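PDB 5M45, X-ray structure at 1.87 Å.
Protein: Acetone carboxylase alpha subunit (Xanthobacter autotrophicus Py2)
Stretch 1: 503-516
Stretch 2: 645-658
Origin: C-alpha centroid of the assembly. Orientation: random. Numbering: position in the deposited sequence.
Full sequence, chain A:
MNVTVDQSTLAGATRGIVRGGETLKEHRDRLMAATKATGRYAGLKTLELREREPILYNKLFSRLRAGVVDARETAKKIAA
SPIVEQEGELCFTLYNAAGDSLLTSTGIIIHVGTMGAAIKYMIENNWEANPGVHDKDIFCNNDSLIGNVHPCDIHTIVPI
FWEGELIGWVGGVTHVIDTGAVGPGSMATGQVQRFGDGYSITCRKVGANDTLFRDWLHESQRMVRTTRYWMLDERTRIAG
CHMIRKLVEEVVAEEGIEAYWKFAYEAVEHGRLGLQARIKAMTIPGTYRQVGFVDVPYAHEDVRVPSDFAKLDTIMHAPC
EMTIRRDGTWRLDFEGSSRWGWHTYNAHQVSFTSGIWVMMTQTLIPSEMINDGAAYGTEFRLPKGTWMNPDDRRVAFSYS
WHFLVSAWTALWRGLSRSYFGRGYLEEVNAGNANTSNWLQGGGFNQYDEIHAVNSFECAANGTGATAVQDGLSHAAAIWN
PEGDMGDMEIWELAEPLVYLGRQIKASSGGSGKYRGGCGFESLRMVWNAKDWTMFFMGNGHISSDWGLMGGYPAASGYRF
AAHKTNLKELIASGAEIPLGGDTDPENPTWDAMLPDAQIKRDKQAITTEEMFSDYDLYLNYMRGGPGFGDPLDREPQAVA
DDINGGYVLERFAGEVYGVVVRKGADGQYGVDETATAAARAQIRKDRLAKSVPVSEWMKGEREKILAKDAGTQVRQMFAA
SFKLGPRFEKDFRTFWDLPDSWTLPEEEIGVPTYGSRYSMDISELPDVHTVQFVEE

Stretch 1, residues 503-516: QIKASSGGSGKYRG
Stretch 2 645-658: GGYVLERFAGEVYG

The contact between residues 503-516 and 645-658 of the acetone carboxylase alpha subunit illustrates how two largely irregular segments, more than 130 residues apart in sequence, can be joined by two well-aimed hydrogen bonds at a turn, with apolar packing and bridging waters filling in around them. Together the stretches bury 642 Å².

The first stretch begins in a strand (Gln-503 and Ile-504), enters a type II beta turn from Lys-505 to Ser-508, and continues as loop. The second emerges from a helix through Gly-646; Tyr-647 is still helical in its angles (-85/-28), and the chain becomes extended at Val-648 (-140/134), makes a type I turn from Leu-649 to Phe-652, and passes into a weakly bonded helix ending near Tyr-657. The two chains run in the same direction, but the register slips: Ala-506 CA lies 4.6 Å from Tyr-647 CA and Ser-507 CA 4.5 Å from Val-648 CA, whereas Ser-511 CA and Val-656 CA are 7.6 Å apart, the second stretch having advanced four residues more between the two pairings.

Ser-507 is the pivot. With phi/psi of 65/22 it occupies the third position of the turn, and its backbone N donates to Tyr-647 O at 2.9 Å and 165°. Its side chain, chi1 m, places OG to accept from Leu-649 N at 3.0 Å and a nearly linear 176°. One serine thus engages backbone groups two residues apart, and Ser-507 OG also lies 3.8 Å from Phe-652 CD2. The turn is held from within by Ser-508 (chi1 p), whose OG donates to Lys-505 O at 2.7 Å.

Apolar groups pack around this pivot. Ala-506 CB reaches Leu-649 CD2 at 3.9 Å (Leu-649 is m,t) and lies 3.4 Å from Gly-646 O. Ile-504, m,t and pointing toward the second stretch, sets CG2 4.0 Å from CD1 of Tyr-647. That tyrosine, chi1 m and chi2 -87°, also meets Arg-515: Tyr-647 CG lies over one face of the Arg-515 guanidinium, 3.8 Å from Arg-515 NH2. Arg-515, t,t through chi2, brings its CD 4.0 Å from Val-648 CG2; chi3 p then turns the chain toward the guanidinium, whose NH1 donates to Gly-516 O at 2.9 Å. The aliphatic part of arginine can pack against valine while its planar head lies against an aromatic ring.

Gly-646 closes the preceding helix in a Schellman motif at phi/psi 84/15, where a CB would jam against the preceding carbonyl; glycine suits the bend. A water donates to both Ile-504 O and Gly-646 O, each at 2.7 Å, tying the backbone at Ile-504 to the helix-ending turn at Gly-646.

At the far end the backbones diverge and side chains span the gap. Ser-511, chi1 m, points toward the second stretch, its OG 3.6 Å from Val-656 CG1. Tyr-657, chi1 m and chi2 -83°, brings its end nearer, and a water links its OH, at 2.6 Å, to Ser-511 OG, at 2.8 Å. Gly-512 O sits at the tyrosine ring edge, 3.5 Å from Tyr-657 CE1.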

# COMPACT_ATOMS: atom_id res chain seq x y z
N GLN A 503 -31.81 -10.57 18.84
CA GLN A 503 -33.26 -10.81 18.64
C GLN A 503 -33.55 -11.09 17.16
O GLN A 503 -32.95 -10.47 16.27
CB GLN A 503 -34.03 -9.56 19.09
CG GLN A 503 -35.54 -9.68 19.16
CD GLN A 503 -36.26 -8.42 19.67
OE1 GLN A 503 -36.14 -8.08 20.82
NE2 GLN A 503 -36.99 -7.73 18.80
N ILE A 504 -34.52 -11.97 16.90
CA ILE A 504 -35.04 -12.17 15.55
C ILE A 504 -35.69 -10.85 15.06
O ILE A 504 -36.35 -10.14 15.84
CB ILE A 504 -36.08 -13.32 15.54
CG1 ILE A 504 -35.41 -14.66 15.87
CG2 ILE A 504 -36.81 -13.38 14.19
CD1 ILE A 504 -36.39 -15.80 16.08
N LYS A 505 -35.46 -10.50 13.78
CA LYS A 505 -35.85 -9.14 13.25
C LYS A 505 -37.27 -9.18 12.66
O LYS A 505 -37.47 -9.64 11.54
CB LYS A 505 -34.83 -8.64 12.20
CG LYS A 505 -35.05 -7.19 11.73
CD LYS A 505 -34.81 -6.18 12.85
CE LYS A 505 -34.97 -4.76 12.36
NZ LYS A 505 -35.36 -3.88 13.49
N ALA A 506 -38.24 -8.70 13.44
CA ALA A 506 -39.65 -8.74 13.04
C ALA A 506 -39.91 -7.95 11.76
O ALA A 506 -39.38 -6.86 11.57
CB ALA A 506 -40.52 -8.22 14.17
N SER A 507 -40.70 -8.55 10.88
CA SER A 507 -41.16 -7.97 9.61
C SER A 507 -40.04 -7.70 8.61
O SER A 507 -40.24 -6.91 7.66
CB SER A 507 -42.11 -6.76 9.83
OG SER A 507 -43.39 -7.17 10.33
N SER A 508 -38.89 -8.39 8.76
CA SER A 508 -37.80 -8.28 7.79
C SER A 508 -37.96 -9.25 6.59
O SER A 508 -37.61 -8.91 5.46
CB SER A 508 -36.42 -8.43 8.45
OG SER A 508 -36.29 -9.67 9.11
N GLY A 509 -38.47 -10.46 6.83
CA GLY A 509 -38.66 -11.43 5.75
C GLY A 509 -39.73 -10.97 4.78
O GLY A 509 -40.76 -10.35 5.18
N GLY A 510 -39.48 -11.21 3.48
CA GLY A 510 -40.37 -10.77 2.42
C GLY A 510 -41.72 -11.48 2.48
O GLY A 510 -41.79 -12.71 2.57
N SER A 511 -42.79 -10.69 2.44
CA SER A 511 -44.16 -11.23 2.53
C SER A 511 -44.53 -12.10 1.32
O SER A 511 -44.10 -11.83 0.17
CB SER A 511 -45.18 -10.09 2.67
OG SER A 511 -44.84 -9.30 3.80
N GLY A 512 -45.32 -13.12 1.59
CA GLY A 512 -45.79 -14.02 0.53
C GLY A 512 -46.69 -15.12 1.04
O GLY A 512 -46.90 -15.26 2.27
N LYS A 513 -47.23 -15.90 0.11
CA LYS A 513 -47.84 -17.18 0.47
C LYS A 513 -46.91 -18.01 1.40
O LYS A 513 -47.33 -18.55 2.44
CB LYS A 513 -48.17 -18.00 -0.77
CG LYS A 513 -49.09 -19.15 -0.43
CD LYS A 513 -48.63 -20.44 -1.06
CE LYS A 513 -49.27 -20.66 -2.36
NZ LYS A 513 -49.44 -22.15 -2.54
N TYR A 514 -45.65 -18.08 0.98
CA TYR A 514 -44.53 -18.51 1.83
C TYR A 514 -43.63 -17.27 2.05
O TYR A 514 -43.29 -16.53 1.11
CB TYR A 514 -43.77 -19.73 1.24
CG TYR A 514 -44.70 -20.92 1.09
CD1 TYR A 514 -45.23 -21.57 2.22
CD2 TYR A 514 -45.10 -21.37 -0.18
CE1 TYR A 514 -46.13 -22.63 2.09
CE2 TYR A 514 -45.98 -22.45 -0.31
CZ TYR A 514 -46.50 -23.05 0.80
OH TYR A 514 -47.40 -24.12 0.67
N ARG A 515 -43.31 -17.03 3.31
CA ARG A 515 -42.58 -15.85 3.76
C ARG A 515 -41.09 -16.12 3.64
O ARG A 515 -40.62 -17.23 3.96
CB ARG A 515 -42.96 -15.54 5.24
CG ARG A 515 -42.24 -14.34 5.83
CD ARG A 515 -42.49 -14.12 7.34
NE ARG A 515 -42.52 -15.29 8.21
CZ ARG A 515 -41.49 -16.08 8.53
NH1 ARG A 515 -40.25 -15.91 8.06
NH2 ARG A 515 -41.70 -17.08 9.37
N GLY A 516 -40.34 -15.13 3.16
CA GLY A 516 -38.89 -15.19 3.22
C GLY A 516 -38.37 -15.24 4.67
O GLY A 516 -39.05 -14.79 5.62
N GLY A 645 -44.48 -15.74 17.36
CA GLY A 645 -43.06 -16.07 17.36
C GLY A 645 -42.09 -14.90 17.16
O GLY A 645 -40.86 -15.10 17.26
N GLY A 646 -42.61 -13.70 16.88
CA GLY A 646 -41.77 -12.51 16.63
C GLY A 646 -41.25 -12.33 15.20
O GLY A 646 -40.34 -11.53 14.97
N TYR A 647 -41.83 -13.05 14.24
CA TYR A 647 -41.46 -12.96 12.83
C TYR A 647 -42.15 -11.84 12.04
O TYR A 647 -41.60 -11.35 11.03
CB TYR A 647 -41.65 -14.32 12.11
CG TYR A 647 -40.81 -15.46 12.69
CD1 TYR A 647 -39.51 -15.68 12.25
CD2 TYR A 647 -41.32 -16.32 13.65
CE1 TYR A 647 -38.73 -16.72 12.77
CE2 TYR A 647 -40.57 -17.36 14.19
CZ TYR A 647 -39.28 -17.57 13.74
OH TYR A 647 -38.50 -18.58 14.26
N VAL A 648 -43.35 -11.47 12.46
CA VAL A 648 -44.19 -10.47 11.81
C VAL A 648 -44.87 -9.61 12.86
O VAL A 648 -45.45 -10.15 13.81
CB VAL A 648 -45.29 -11.17 10.96
CG1 VAL A 648 -46.32 -10.14 10.43
CG2 VAL A 648 -44.69 -11.97 9.82
N LEU A 649 -44.86 -8.30 12.67
CA LEU A 649 -45.58 -7.36 13.55
C LEU A 649 -47.10 -7.46 13.34
O LEU A 649 -47.58 -7.49 12.19
CB LEU A 649 -45.10 -5.91 13.32
CG LEU A 649 -43.65 -5.57 13.63
CD1 LEU A 649 -43.29 -4.16 13.14
CD2 LEU A 649 -43.38 -5.69 15.11
N GLU A 650 -47.83 -7.46 14.45
CA GLU A 650 -49.29 -7.66 14.45
C GLU A 650 -50.04 -6.76 13.43
O GLU A 650 -50.96 -7.23 12.75
CB GLU A 650 -49.85 -7.44 15.86
CG GLU A 650 -51.34 -7.82 16.03
CD GLU A 650 -52.32 -6.74 15.63
OE1 GLU A 650 -51.93 -5.56 15.60
OE2 GLU A 650 -53.51 -7.04 15.33
N ARG A 651 -49.62 -5.50 13.33
CA ARG A 651 -50.31 -4.53 12.48
C ARG A 651 -50.26 -4.81 10.99
O ARG A 651 -51.08 -4.30 10.26
CB ARG A 651 -49.84 -3.10 12.80
CG ARG A 651 -48.38 -2.79 12.41
CD ARG A 651 -47.80 -1.76 13.41
NE ARG A 651 -46.43 -1.24 13.12
CZ ARG A 651 -46.13 -0.52 12.04
NH1 ARG A 651 -44.92 -0.02 11.82
NH2 ARG A 651 -47.06 -0.31 11.11
N PHE A 652 -49.37 -5.68 10.52
CA PHE A 652 -49.37 -6.04 9.11
C PHE A 652 -50.24 -7.25 8.77
O PHE A 652 -50.45 -7.55 7.58
CB PHE A 652 -47.91 -6.23 8.63
CG PHE A 652 -47.13 -4.97 8.67
CD1 PHE A 652 -47.37 -3.97 7.72
CD2 PHE A 652 -46.22 -4.73 9.68
CE1 PHE A 652 -46.68 -2.75 7.75
CE2 PHE A 652 -45.53 -3.51 9.74
CZ PHE A 652 -45.74 -2.53 8.75
N ALA A 653 -50.74 -7.98 9.76
CA ALA A 653 -51.55 -9.19 9.46
C ALA A 653 -52.76 -8.89 8.59
O ALA A 653 -53.02 -9.60 7.61
CB ALA A 653 -51.99 -9.87 10.74
N GLY A 654 -53.48 -7.83 8.96
CA GLY A 654 -54.66 -7.37 8.23
C GLY A 654 -54.31 -6.81 6.87
O GLY A 654 -54.84 -7.27 5.87
N GLU A 655 -53.41 -5.84 6.81
CA GLU A 655 -53.15 -5.11 5.56
C GLU A 655 -52.44 -5.97 4.50
O GLU A 655 -52.80 -5.94 3.33
CB GLU A 655 -52.33 -3.86 5.84
CG GLU A 655 -52.11 -2.96 4.60
CD GLU A 655 -53.30 -2.07 4.23
OE1 GLU A 655 -54.05 -1.74 5.14
OE2 GLU A 655 -53.49 -1.71 3.03
N VAL A 656 -51.45 -6.75 4.91
CA VAL A 656 -50.63 -7.54 3.98
C VAL A 656 -51.27 -8.90 3.63
O VAL A 656 -51.37 -9.25 2.46
CB VAL A 656 -49.22 -7.74 4.57
CG1 VAL A 656 -48.38 -8.71 3.73
CG2 VAL A 656 -48.51 -6.39 4.70
N TYR A 657 -51.69 -9.65 4.66
CA TYR A 657 -52.16 -11.02 4.46
C TYR A 657 -53.69 -11.19 4.51
O TYR A 657 -54.20 -12.27 4.17
CB TYR A 657 -51.52 -11.92 5.54
CG TYR A 657 -50.00 -11.97 5.54
CD1 TYR A 657 -49.32 -12.82 4.66
CD2 TYR A 657 -49.26 -11.23 6.43
CE1 TYR A 657 -47.95 -12.89 4.66
CE2 TYR A 657 -47.88 -11.31 6.44
CZ TYR A 657 -47.21 -12.13 5.55
OH TYR A 657 -45.83 -12.21 5.53
N GLY A 658 -54.41 -10.14 4.91
CA GLY A 658 -55.86 -10.20 5.04
C GLY A 658 -56.32 -11.12 6.16
O GLY A 658 -57.44 -11.65 6.12
O HOH W 1 -38.78 -10.63 17.02
O HOH W 2 -41.98 -10.59 7.65
O HOH W 3 -44.34 -10.28 6.39